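Peptidase M16 inactive domain family protein (Pseudomonas fluorescens, PDB 3GWB) is of unknown function but belongs to the M16 metallopeptidase family, whose members are generally hydrolases, and may itself lack catalytic activity. Local coordinates at residues Ala90-Met94 / Tyr165-Ser169; Glu154-Leu159 / Met413-Ser417; Leu159-Tyr165 / Met306-Pro311; Ile259-Asp263 / Tyr378-Tyr384; Asp263-Val269 / Ala403-His407. Residue numbers count along the deposited sequence, not the author numbering.

Contact 1 of 5, residues Ala90-Met94 / Tyr165-Ser169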
# COMPACT_ATOMS: atom_id res chain seq x y z
N ALA A 90 -0.32 10.02 -10.50
CA ALA A 90 -0.14 11.41 -10.89
C ALA A 90 0.60 12.12 -9.76
O ALA A 90 0.35 11.85 -8.58
CB ALA A 90 -1.50 12.07 -11.15
N TYR A 91 1.52 13.00 -10.13
CA TYR A 91 2.33 13.73 -9.17
C TYR A 91 2.33 15.22 -9.47
O TYR A 91 1.37 15.74 -10.02
CB TYR A 91 3.75 13.15 -9.21
CG TYR A 91 3.72 11.64 -9.13
CD1 TYR A 91 3.43 11.00 -7.93
CD2 TYR A 91 3.90 10.86 -10.27
CE1 TYR A 91 3.30 9.62 -7.86
CE2 TYR A 91 3.77 9.47 -10.22
CZ TYR A 91 3.47 8.86 -9.01
OH TYR A 91 3.33 7.49 -8.94
N LYS A 92 3.41 15.90 -9.11
CA LYS A 92 3.53 17.34 -9.33
C LYS A 92 3.82 17.68 -10.78
O LYS A 92 3.10 18.48 -11.38
CB LYS A 92 4.64 17.93 -8.45
CG LYS A 92 4.40 17.85 -6.96
CD LYS A 92 3.37 18.87 -6.52
CE LYS A 92 3.33 18.99 -5.01
NZ LYS A 92 2.43 20.10 -4.60
N ASP A 93 4.86 17.10 -11.36
CA ASP A 93 5.19 17.42 -12.74
C ASP A 93 4.95 16.31 -13.76
O ASP A 93 5.14 16.53 -14.96
CB ASP A 93 6.63 17.98 -12.85
CG ASP A 93 7.68 17.03 -12.30
OD1 ASP A 93 7.31 16.03 -11.66
OD2 ASP A 93 8.88 17.31 -12.51
N MSE A 94 4.53 15.13 -13.32
CA MSE A 94 4.26 14.05 -14.25
C MSE A 94 3.07 13.19 -13.83
O MSE A 94 2.62 13.26 -12.69
CB MSE A 94 5.50 13.15 -14.45
CG MSE A 94 6.08 12.54 -13.17
SE MSE A 94 7.30 11.21 -13.48
CE MSE A 94 8.71 12.13 -14.06
N TYR A 165 3.73 24.23 -8.11
CA TYR A 165 4.09 23.11 -7.23
C TYR A 165 3.57 23.30 -5.81
O TYR A 165 3.54 22.35 -5.03
CB TYR A 165 5.61 22.93 -7.13
CG TYR A 165 6.31 22.42 -8.37
CD1 TYR A 165 5.62 21.81 -9.42
CD2 TYR A 165 7.70 22.54 -8.49
CE1 TYR A 165 6.29 21.32 -10.55
CE2 TYR A 165 8.38 22.07 -9.60
CZ TYR A 165 7.67 21.46 -10.63
OH TYR A 165 8.37 21.01 -11.72
N ALA A 166 3.15 24.51 -5.48
CA ALA A 166 2.67 24.81 -4.14
C ALA A 166 1.43 24.03 -3.67
O ALA A 166 1.43 23.47 -2.58
CB ALA A 166 2.40 26.30 -4.01
N HIS A 167 0.39 24.00 -4.49
CA HIS A 167 -0.85 23.33 -4.10
C HIS A 167 -0.80 21.81 -4.12
O HIS A 167 -0.04 21.21 -4.88
CB HIS A 167 -2.00 23.82 -4.99
CG HIS A 167 -1.95 23.29 -6.39
ND1 HIS A 167 -2.64 22.16 -6.78
CD2 HIS A 167 -1.27 23.72 -7.48
CE1 HIS A 167 -2.38 21.92 -8.05
NE2 HIS A 167 -1.55 22.84 -8.50
N ALA A 168 -1.60 21.19 -3.26
CA ALA A 168 -1.65 19.74 -3.16
C ALA A 168 -2.15 19.14 -4.47
O ALA A 168 -3.11 19.64 -5.06
CB ALA A 168 -2.56 19.33 -2.02
N SER A 169 -1.50 18.07 -4.90
CA SER A 169 -1.85 17.38 -6.14
C SER A 169 -3.29 16.90 -6.21
O SER A 169 -3.90 16.92 -7.28
CB SER A 169 -0.92 16.18 -6.35
OG SER A 169 0.42 16.60 -6.51

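Contact 2 of 5, residues Glu154-Leu159 / Met413-Ser417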
# COMPACT_ATOMS: atom_id res chain seq x y z
N GLU A 154 1.33 22.98 4.40
CA GLU A 154 1.70 24.35 4.75
C GLU A 154 3.13 24.66 4.32
O GLU A 154 3.42 25.75 3.83
CB GLU A 154 1.55 24.57 6.26
CG GLU A 154 2.09 25.90 6.79
CD GLU A 154 1.38 27.11 6.22
OE1 GLU A 154 0.19 26.99 5.86
OE2 GLU A 154 2.01 28.19 6.13
N LEU A 155 4.04 23.70 4.51
CA LEU A 155 5.43 23.90 4.14
C LEU A 155 5.57 24.13 2.64
O LEU A 155 6.33 24.99 2.20
CB LEU A 155 6.27 22.69 4.57
CG LEU A 155 7.78 22.74 4.27
CD1 LEU A 155 8.37 24.02 4.84
CD2 LEU A 155 8.46 21.52 4.88
N MSE A 156 4.83 23.36 1.84
CA MSE A 156 4.89 23.51 0.40
C MSE A 156 4.31 24.87 -0.02
O MSE A 156 4.71 25.41 -1.05
CB MSE A 156 4.15 22.37 -0.30
CG MSE A 156 4.90 21.04 -0.30
SE MSE A 156 6.53 21.10 -1.11
CE MSE A 156 6.08 20.82 -2.83
N LYS A 157 3.39 25.41 0.77
CA LYS A 157 2.81 26.72 0.46
C LYS A 157 3.84 27.83 0.68
O LYS A 157 3.98 28.73 -0.15
CB LYS A 157 1.59 26.99 1.34
CG LYS A 157 0.43 26.03 1.16
CD LYS A 157 -0.73 26.38 2.10
CE LYS A 157 -1.82 25.34 2.04
NZ LYS A 157 -2.89 25.60 3.04
N ARG A 158 4.53 27.77 1.81
CA ARG A 158 5.54 28.76 2.15
C ARG A 158 6.73 28.72 1.20
O ARG A 158 7.32 29.74 0.86
CB ARG A 158 6.03 28.54 3.59
CG ARG A 158 5.03 28.95 4.67
CD ARG A 158 5.36 28.31 6.01
NE ARG A 158 4.44 28.74 7.06
CZ ARG A 158 4.59 29.84 7.78
NH1 ARG A 158 5.63 30.63 7.57
NH2 ARG A 158 3.69 30.16 8.70
N LEU A 159 7.06 27.51 0.75
CA LEU A 159 8.19 27.29 -0.15
C LEU A 159 7.96 27.78 -1.58
O LEU A 159 8.83 28.41 -2.17
CB LEU A 159 8.51 25.79 -0.18
CG LEU A 159 9.94 25.30 0.03
CD1 LEU A 159 10.42 25.67 1.41
CD2 LEU A 159 9.98 23.78 -0.15
N MSE A 413 16.43 28.09 5.23
CA MSE A 413 15.46 27.09 5.67
C MSE A 413 14.11 27.65 6.11
O MSE A 413 14.03 28.66 6.81
CB MSE A 413 16.04 26.23 6.79
CG MSE A 413 16.92 25.08 6.31
SE MSE A 413 16.00 23.73 5.52
CE MSE A 413 16.96 22.32 6.07
N VAL A 414 13.07 26.97 5.65
CA VAL A 414 11.69 27.31 5.99
C VAL A 414 11.29 26.17 6.91
O VAL A 414 11.39 25.00 6.54
CB VAL A 414 10.79 27.30 4.74
CG1 VAL A 414 9.34 27.58 5.15
CG2 VAL A 414 11.27 28.33 3.75
N ILE A 415 10.85 26.51 8.11
CA ILE A 415 10.49 25.49 9.07
C ILE A 415 9.01 25.50 9.46
O ILE A 415 8.43 26.56 9.68
CB ILE A 415 11.34 25.63 10.32
CG1 ILE A 415 12.82 25.65 9.91
CG2 ILE A 415 11.06 24.49 11.29
CD1 ILE A 415 13.75 26.07 11.02
N VAL A 416 8.43 24.32 9.52
CA VAL A 416 7.03 24.18 9.89
C VAL A 416 6.86 22.99 10.81
O VAL A 416 7.23 21.87 10.47
CB VAL A 416 6.14 23.98 8.64
CG1 VAL A 416 4.69 23.81 9.07
CG2 VAL A 416 6.29 25.16 7.70
N SER A 417 6.30 23.25 11.99
CA SER A 417 6.06 22.20 12.96
C SER A 417 4.57 22.11 13.26
O SER A 417 3.85 23.11 13.17
CB SER A 417 6.82 22.49 14.26
OG SER A 417 6.43 23.75 14.79

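Contact 3 of 5, residues Leu159-Tyr165 / Met306-Pro311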
# COMPACT_ATOMS: atom_id res chain seq x y z
N LEU A 159 7.06 27.51 0.75
CA LEU A 159 8.19 27.29 -0.15
C LEU A 159 7.96 27.78 -1.58
O LEU A 159 8.83 28.41 -2.17
CB LEU A 159 8.51 25.79 -0.18
CG LEU A 159 9.94 25.30 0.03
CD1 LEU A 159 10.42 25.67 1.41
CD2 LEU A 159 9.98 23.78 -0.15
N TYR A 160 6.78 27.48 -2.13
CA TYR A 160 6.46 27.84 -3.51
C TYR A 160 5.47 28.99 -3.77
O TYR A 160 5.30 29.41 -4.91
CB TYR A 160 5.97 26.59 -4.23
CG TYR A 160 7.05 25.56 -4.47
CD1 TYR A 160 7.94 25.70 -5.53
CD2 TYR A 160 7.19 24.46 -3.62
CE1 TYR A 160 8.94 24.76 -5.76
CE2 TYR A 160 8.20 23.51 -3.85
CZ TYR A 160 9.07 23.68 -4.92
OH TYR A 160 10.07 22.76 -5.16
N GLY A 161 4.82 29.49 -2.73
CA GLY A 161 3.87 30.58 -2.93
C GLY A 161 2.81 30.33 -3.99
O GLY A 161 1.97 29.44 -3.83
N THR A 162 2.84 31.09 -5.08
CA THR A 162 1.85 30.93 -6.15
C THR A 162 2.31 30.00 -7.26
O THR A 162 1.60 29.81 -8.26
CB THR A 162 1.47 32.29 -6.78
OG1 THR A 162 2.66 33.01 -7.14
CG2 THR A 162 0.66 33.12 -5.80
N HIS A 163 3.49 29.43 -7.09
CA HIS A 163 4.05 28.52 -8.08
C HIS A 163 3.17 27.26 -8.16
O HIS A 163 2.64 26.80 -7.15
CB HIS A 163 5.47 28.13 -7.68
CG HIS A 163 6.16 27.26 -8.67
ND1 HIS A 163 6.84 27.77 -9.75
CD2 HIS A 163 6.23 25.91 -8.77
CE1 HIS A 163 7.32 26.77 -10.47
NE2 HIS A 163 6.96 25.63 -9.90
N PRO A 164 3.02 26.69 -9.37
CA PRO A 164 2.21 25.48 -9.59
C PRO A 164 2.53 24.27 -8.70
O PRO A 164 1.70 23.37 -8.56
CB PRO A 164 2.42 25.19 -11.07
CG PRO A 164 2.53 26.57 -11.64
CD PRO A 164 3.45 27.26 -10.66
N TYR A 165 3.73 24.23 -8.11
CA TYR A 165 4.09 23.11 -7.23
C TYR A 165 3.57 23.30 -5.81
O TYR A 165 3.54 22.35 -5.03
CB TYR A 165 5.61 22.93 -7.13
CG TYR A 165 6.31 22.42 -8.37
CD1 TYR A 165 5.62 21.81 -9.42
CD2 TYR A 165 7.70 22.54 -8.49
CE1 TYR A 165 6.29 21.32 -10.55
CE2 TYR A 165 8.38 22.07 -9.60
CZ TYR A 165 7.67 21.46 -10.63
OH TYR A 165 8.37 21.01 -11.72
N MSE A 306 12.65 18.08 -9.65
CA MSE A 306 11.56 18.07 -10.62
C MSE A 306 11.95 18.92 -11.81
O MSE A 306 13.09 19.38 -11.90
CB MSE A 306 10.29 18.61 -9.97
CG MSE A 306 9.83 17.80 -8.77
SE MSE A 306 8.23 18.34 -8.13
CE MSE A 306 8.73 19.49 -6.92
N GLN A 307 11.02 19.13 -12.74
CA GLN A 307 11.29 19.92 -13.93
C GLN A 307 11.85 21.26 -13.47
O GLN A 307 12.85 21.73 -13.99
CB GLN A 307 10.01 20.13 -14.74
CG GLN A 307 10.24 20.65 -16.15
CD GLN A 307 8.94 20.73 -16.94
OE1 GLN A 307 8.07 21.56 -16.67
NE2 GLN A 307 8.80 19.84 -17.93
N ALA A 308 11.18 21.87 -12.50
CA ALA A 308 11.64 23.12 -11.93
C ALA A 308 12.29 22.72 -10.62
O ALA A 308 12.26 21.55 -10.25
CB ALA A 308 10.46 24.06 -11.68
N ARG A 309 12.89 23.68 -9.91
CA ARG A 309 13.54 23.36 -8.65
C ARG A 309 12.61 22.66 -7.67
O ARG A 309 11.59 23.21 -7.24
CB ARG A 309 14.11 24.62 -8.00
CG ARG A 309 15.34 25.16 -8.71
CD ARG A 309 15.85 26.41 -8.02
NE ARG A 309 16.53 26.12 -6.76
CZ ARG A 309 16.85 27.05 -5.87
NH1 ARG A 309 16.53 28.32 -6.10
NH2 ARG A 309 17.49 26.73 -4.75
N GLY A 310 12.97 21.42 -7.34
CA GLY A 310 12.19 20.65 -6.40
C GLY A 310 12.66 21.00 -5.01
O GLY A 310 13.67 21.69 -4.85
N PRO A 311 11.98 20.54 -3.96
CA PRO A 311 12.44 20.89 -2.62
C PRO A 311 13.48 19.96 -1.99
O PRO A 311 13.67 18.82 -2.42
CB PRO A 311 11.14 20.89 -1.83
CG PRO A 311 10.45 19.68 -2.42
CD PRO A 311 10.67 19.85 -3.91

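Contact 4 of 5, residues Ile259-Asp263 / Tyr378-Tyr384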
# COMPACT_ATOMS: atom_id res chain seq x y z
N ILE A 259 17.39 21.19 -5.96
CA ILE A 259 17.81 21.28 -7.35
C ILE A 259 16.72 20.74 -8.28
O ILE A 259 15.76 20.13 -7.83
CB ILE A 259 19.08 20.44 -7.60
CG1 ILE A 259 18.82 18.99 -7.18
CG2 ILE A 259 20.25 21.03 -6.82
CD1 ILE A 259 19.81 18.00 -7.76
N ASP A 260 16.88 21.00 -9.58
CA ASP A 260 15.95 20.47 -10.56
C ASP A 260 16.62 19.17 -11.01
O ASP A 260 17.83 19.01 -10.87
CB ASP A 260 15.74 21.44 -11.73
CG ASP A 260 17.03 21.96 -12.31
OD1 ASP A 260 17.96 21.16 -12.52
OD2 ASP A 260 17.11 23.18 -12.57
N ARG A 261 15.82 18.25 -11.54
CA ARG A 261 16.31 16.94 -11.95
C ARG A 261 17.52 16.85 -12.88
O ARG A 261 18.34 15.94 -12.74
CB ARG A 261 15.16 16.12 -12.54
CG ARG A 261 15.51 14.66 -12.80
CD ARG A 261 15.76 13.89 -11.51
NE ARG A 261 16.20 12.52 -11.74
CZ ARG A 261 17.41 12.17 -12.18
NH1 ARG A 261 18.32 13.10 -12.43
NH2 ARG A 261 17.72 10.89 -12.34
N ASP A 262 17.65 17.78 -13.83
CA ASP A 262 18.78 17.70 -14.74
C ASP A 262 20.02 18.48 -14.32
O ASP A 262 20.93 18.68 -15.12
CB ASP A 262 18.36 18.14 -16.14
CG ASP A 262 17.94 19.59 -16.20
OD1 ASP A 262 18.03 20.28 -15.16
OD2 ASP A 262 17.52 20.04 -17.29
N ASP A 263 20.05 18.93 -13.06
CA ASP A 263 21.19 19.68 -12.56
C ASP A 263 22.40 18.75 -12.55
O ASP A 263 22.31 17.60 -12.11
CB ASP A 263 20.91 20.19 -11.14
CG ASP A 263 21.93 21.22 -10.68
OD1 ASP A 263 23.10 20.84 -10.45
OD2 ASP A 263 21.56 22.41 -10.57
N TYR A 378 13.04 14.23 -18.49
CA TYR A 378 13.91 15.33 -18.09
C TYR A 378 15.07 15.60 -19.05
O TYR A 378 15.96 16.40 -18.74
CB TYR A 378 14.45 15.06 -16.69
CG TYR A 378 13.36 15.02 -15.65
CD1 TYR A 378 12.65 16.18 -15.32
CD2 TYR A 378 13.02 13.83 -15.01
CE1 TYR A 378 11.64 16.16 -14.38
CE2 TYR A 378 12.01 13.80 -14.06
CZ TYR A 378 11.32 14.97 -13.75
OH TYR A 378 10.32 14.96 -12.81
N ASN A 379 15.04 14.95 -20.20
CA ASN A 379 16.08 15.10 -21.21
C ASN A 379 17.48 14.91 -20.65
O ASN A 379 18.34 15.79 -20.79
CB ASN A 379 15.98 16.48 -21.87
CG ASN A 379 14.68 16.68 -22.59
OD1 ASN A 379 14.28 15.86 -23.42
ND2 ASN A 379 14.00 17.77 -22.29
N LEU A 380 17.72 13.77 -20.00
CA LEU A 380 19.03 13.46 -19.45
C LEU A 380 19.82 12.76 -20.56
O LEU A 380 19.23 12.18 -21.47
CB LEU A 380 18.89 12.52 -18.25
CG LEU A 380 17.99 13.06 -17.13
CD1 LEU A 380 17.90 12.03 -16.01
CD2 LEU A 380 18.54 14.39 -16.60
N PRO A 381 21.16 12.82 -20.50
CA PRO A 381 21.96 12.17 -21.54
C PRO A 381 21.67 10.68 -21.70
O PRO A 381 21.33 9.98 -20.75
CB PRO A 381 23.40 12.46 -21.10
CG PRO A 381 23.29 12.62 -19.63
CD PRO A 381 22.02 13.43 -19.47
N LEU A 382 21.80 10.18 -22.93
CA LEU A 382 21.53 8.78 -23.19
C LEU A 382 22.38 7.84 -22.34
O LEU A 382 21.98 6.72 -22.04
CB LEU A 382 21.75 8.49 -24.67
CG LEU A 382 21.09 7.21 -25.17
CD1 LEU A 382 19.59 7.35 -25.05
CD2 LEU A 382 21.49 6.96 -26.62
N SER A 383 23.56 8.31 -21.94
CA SER A 383 24.47 7.52 -21.12
C SER A 383 24.33 7.85 -19.65
O SER A 383 25.22 7.56 -18.85
CB SER A 383 25.91 7.77 -21.56
OG SER A 383 26.22 9.16 -21.45
N TYR A 384 23.20 8.45 -19.28
CA TYR A 384 22.96 8.84 -17.90
C TYR A 384 23.23 7.74 -16.87
O TYR A 384 23.90 7.97 -15.86
CB TYR A 384 21.52 9.32 -17.72
CG TYR A 384 21.24 9.77 -16.31
CD1 TYR A 384 21.74 10.98 -15.83
CD2 TYR A 384 20.54 8.95 -15.42
CE1 TYR A 384 21.54 11.37 -14.51
CE2 TYR A 384 20.34 9.33 -14.10
CZ TYR A 384 20.85 10.54 -13.65
OH TYR A 384 20.67 10.93 -12.34

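Contact 5 of 5, residues Asp263-Val269 / Ala403-His407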
# COMPACT_ATOMS: atom_id res chain seq x y z
N ASP A 263 20.05 18.93 -13.06
CA ASP A 263 21.19 19.68 -12.56
C ASP A 263 22.40 18.75 -12.55
O ASP A 263 22.31 17.60 -12.11
CB ASP A 263 20.91 20.19 -11.14
CG ASP A 263 21.93 21.22 -10.68
OD1 ASP A 263 23.10 20.84 -10.45
OD2 ASP A 263 21.56 22.41 -10.57
N PRO A 264 23.56 19.24 -13.02
CA PRO A 264 24.80 18.46 -13.08
C PRO A 264 25.31 17.91 -11.75
O PRO A 264 25.94 16.85 -11.71
CB PRO A 264 25.79 19.44 -13.71
CG PRO A 264 25.32 20.75 -13.20
CD PRO A 264 23.82 20.64 -13.38
N ASP A 265 25.04 18.62 -10.65
CA ASP A 265 25.48 18.17 -9.33
C ASP A 265 24.57 17.11 -8.71
O ASP A 265 24.71 16.78 -7.54
CB ASP A 265 25.58 19.35 -8.36
CG ASP A 265 26.64 20.33 -8.76
OD1 ASP A 265 27.63 19.91 -9.40
OD2 ASP A 265 26.50 21.53 -8.42
N TYR A 266 23.65 16.58 -9.50
CA TYR A 266 22.71 15.58 -8.99
C TYR A 266 23.39 14.43 -8.25
O TYR A 266 23.00 14.09 -7.13
CB TYR A 266 21.87 15.01 -10.14
CG TYR A 266 20.83 14.04 -9.66
CD1 TYR A 266 19.73 14.47 -8.92
CD2 TYR A 266 20.95 12.67 -9.92
CE1 TYR A 266 18.78 13.57 -8.44
CE2 TYR A 266 20.01 11.76 -9.44
CZ TYR A 266 18.92 12.22 -8.71
OH TYR A 266 17.99 11.33 -8.24
N ALA A 267 24.39 13.82 -8.88
CA ALA A 267 25.08 12.70 -8.26
C ALA A 267 25.78 13.11 -6.96
O ALA A 267 25.76 12.37 -5.97
CB ALA A 267 26.10 12.11 -9.24
N ALA A 268 26.40 14.28 -6.97
CA ALA A 268 27.10 14.78 -5.80
C ALA A 268 26.16 15.07 -4.64
O ALA A 268 26.45 14.72 -3.50
CB ALA A 268 27.90 16.03 -6.15
N VAL A 269 25.02 15.70 -4.92
CA VAL A 269 24.06 16.02 -3.85
C VAL A 269 23.31 14.78 -3.39
O VAL A 269 22.86 14.72 -2.24
CB VAL A 269 23.04 17.10 -4.28
CG1 VAL A 269 23.77 18.37 -4.69
CG2 VAL A 269 22.15 16.59 -5.39
N ALA A 403 29.28 20.83 -3.49
CA ALA A 403 27.96 20.70 -4.09
C ALA A 403 26.84 21.02 -3.11
O ALA A 403 25.94 21.78 -3.42
CB ALA A 403 27.78 19.30 -4.67
N MSE A 404 26.90 20.42 -1.92
CA MSE A 404 25.87 20.66 -0.92
C MSE A 404 25.82 22.14 -0.54
O MSE A 404 24.74 22.70 -0.34
CB MSE A 404 26.13 19.81 0.33
CG MSE A 404 25.97 18.29 0.11
SE MSE A 404 24.28 17.74 -0.30
CE MSE A 404 23.55 17.69 1.29
N ASN A 405 26.99 22.77 -0.44
CA ASN A 405 27.06 24.19 -0.10
C ASN A 405 26.61 25.07 -1.26
O ASN A 405 26.14 26.19 -1.06
CB ASN A 405 28.48 24.58 0.31
CG ASN A 405 28.77 24.29 1.77
OD1 ASN A 405 29.64 23.49 2.10
ND2 ASN A 405 28.03 24.95 2.66
N LYS A 406 26.73 24.56 -2.48
CA LYS A 406 26.34 25.32 -3.66
C LYS A 406 24.83 25.34 -3.86
O LYS A 406 24.29 26.24 -4.51
CB LYS A 406 27.01 24.73 -4.90
CG LYS A 406 26.69 25.46 -6.20
CD LYS A 406 27.35 24.74 -7.38
CE LYS A 406 27.04 25.41 -8.70
NZ LYS A 406 27.57 24.63 -9.85
N HIS A 407 24.13 24.38 -3.27
CA HIS A 407 22.69 24.30 -3.44
C HIS A 407 21.87 24.50 -2.17
O HIS A 407 20.66 24.68 -2.23
CB HIS A 407 22.33 22.96 -4.09
CG HIS A 407 22.88 22.80 -5.47
ND1 HIS A 407 22.37 23.48 -6.55
CD2 HIS A 407 23.93 22.08 -5.94
CE1 HIS A 407 23.08 23.19 -7.63
NE2 HIS A 407 24.03 22.34 -7.28

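Contact 1 of 5, residues Ala90-Met94 / Tyr165-Ser169
Lys92 leads this contact, with Tyr165 and Ser169 supplying most of the surface opposite. Its side chain starts m, m at chi1 and chi2 and then runs out fully extended, which carries the ammonium into the bend of residues 165-169. There Lys92 NZ donates to Tyr165 O at 2.5 Å and to His167 O at 2.7 Å, so two backbone carbonyls share one cation. Residues 90-94 form the turn of the beta hairpin between strands 85-90 and 95-102, the former an outermost strand, within this chain, of the six-stranded mixed sheet; residues 165-169 belong to the loop following helix 147-160. The lysine thus pins hairpin to loop. Its aliphatic part also packs here: Lys92 CB lies 4.1 Å from Tyr165 CD1, and Lys92 CD 3.7 Å from Ser169 OG, a hydroxyl hydrogen-bonded to Ser46. The Tyr165 ring extends past Lys92 to Asp93, whose CB approaches Tyr165 OH at 3.7 Å. That phenol accepts from Ala308 N, while Asp93 OD2 accepts from Gln307 N.

Contact 2 of 5, residues Glu154-Leu159 / Met413-Ser417
Helix 154-159 and strand 414-417 run nearly antiparallel, their N-to-C directions 158° apart and their axes 8.6 Å apart at closest approach. The CA atoms come nearest at Leu155 and Val416 (6.0 Å) and again, one helical turn on, at Leu159 and Val414 (7.1 Å), so four helix residues match two strand residues in the reverse direction. Val414 and Val416 direct their CA-to-CB bonds at the helix, whereas that of Ile415 points away. Leu155 reaches both valines with one methyl: its CD1 is 3.7 Å from Val414 CG1 and 3.7 Å from Val416 CG2. Leu159 CD1 meets Val414 CG2 at 3.6 Å. Arg158 adds its aliphatic portion, with CB 3.8 Å from Val414 CG1 and CD 3.7 Å from Val416 CG2. One turn back, Glu154 OE2 forms a salt bridge to Arg158 NE at 2.7 Å, and Glu154 CG touches Val416 CG1 at 4.0 Å. This is apolar helix-on-sheet packing. Strand 414-419 lies between strands 239-244 and 249-257 in the five-stranded mixed sheet; helix 147-160 packs on one face, Leu155 also touching Met253 and Met313, while Ile415 meets Leu327 of helix 323-340 on the other.

Contact 3 of 5, residues Leu159-Tyr165 / Met306-Pro311
Two tyrosine hydroxyls bind the backbone of a loop in this buried contact, where the end of helix 147-160 meets the connection between strands 299-303 and 311-319. Tyr160 OH donates to Arg309 O at 2.6 Å and Tyr165 OH accepts from Ala308 N at 3.0 Å, so the 307-308 and 309-310 peptide groups, with one peptide between them, are each held by a different tyrosine hydroxyl. Gly161, with positive phi, ends the helix, and a type II' turn from Tyr160 to His163 reverses the chain so that Tyr165 comes back beside Tyr160. Met306, a selenomethionine, lies over one face of the Tyr165 ring in a Met-aromatic contact, its SE 4.0 Å from the ring centroid and 13° off the normal. Ala308 CB packs 3.6 Å from Tyr165 CE2. At the helical end, Leu159 CD2 touches Pro311 CB at 3.5 Å. Pro311 begins strand 311-319; next to it in the sheet, strand 249-257 meets the same helix end through Ala255, against Leu159, and Leu257, against Tyr160.

Contact 4 of 5, residues Ile259-Asp263 / Tyr378-Tyr384
Arg261, the most heavily buried residue here, threads between the side chains of Tyr378, Leu380 and Tyr384. Its t chi1 sets CG over the face of the Tyr378 ring in a CH-pi contact, 3.7 Å from the centroid and 23° off the normal; the p chi2 then turns CD and the rest of the chain aside. The m rotamer of Tyr378 brings the ring under that methylene, with Tyr378 CD2 3.4 Å from Arg261 CG; its hydroxyl is hydrogen-bonded to Asp93 OD2. After a t chi3, the guanidinium ends flat against Leu380, whose m,t rotamer places CD1 over one face, 3.8 Å from Arg261 NH1. The edge of the same group meets Tyr384, which, with chi1 at t, extends from the start of helix 384-394: Arg261 NH2 donates to Tyr384 OH at 3.0 Å, and Arg261 NH1 adds a weak bond to Tyr384 OH at 3.2 Å. Asp262 is exposed and adds its CB, 3.8 Å from Leu380 CD2. Residues 260-263 form a type I turn, and Pro381 to Tyr384 form another, so both partners are loops leading into helices, 266-277 and 384-394. With a cation-pi contact to Tyr266 as well, the arginine is held by aromatic rings and a phenol oxygen; among the residues of these two segments, no carboxylate pairs with its charge.

Contact 5 of 5, residues Asp263-Val269 / Ala403-His407
The start of helix 266-277 packs here against the last turn of helix 397-407, joined by a His-carboxylate hydrogen bond. Ala403 comes first in residues 403-407. Its small CB lies 3.6 Å from Ala268 CB and 4.1 Å from Val269 CG1, and pairing alanine with alanine lets the backbones draw close: one residue on, the CA atoms of Met404 and Val269 are only 5.8 Å apart. The m, m, m side chain of Met404, a selenomethionine, carries SE to 4.2 Å from Val269 CB and also touches Tyr337 and Leu338 of helix 323-340. Lys406, fully extended, passes along the surface with its CD 3.5 Å from Asp265 OD2 and its ammonium in a salt bridge, Lys406 NZ to Asp265 OD2, at 3.6 Å. His407 ends the helix and points its ring into the same carboxylate, as its NE2 donates to Asp265 OD2 at 2.8 Å; His407 CD2 also rests 3.9 Å from Val269 CG1. Asp265 occupies the N-cap position, but its carboxylate serves the neighbouring helix instead of capping its own. The approach to the helix is shaped by an Asx turn, in which Asp265 N donates to Asp263 OD1 at 3.0 Å, while the other carboxylate oxygen, Asp263 OD2, stands 3.4 Å from His407 CE1.

Overall arrangement
Contacts 1, 2 and 3 gather round helix 147-160 and the loop after it. Contacts 2 and 3 share Leu159, contacts 1 and 3 share Tyr165, and the centres of 1 and 3 lie about 9 Å apart. Contacts 4 and 5 share Asp263, with centres about 13 Å apart, while contacts 2 and 4 are farthest from each other, about 27 Å between centres. Asp93 bridges contacts 1, 3 and 4 through Gln307 and Tyr378. Along the chain, contact 2 encloses contacts 3, 4 and 5, and contact 3 crosses contacts 1, 4 and 5. The interleaved connections tie the six-stranded sheet's hairpin to the five-stranded sheet and its helices, joining the chain's two halves.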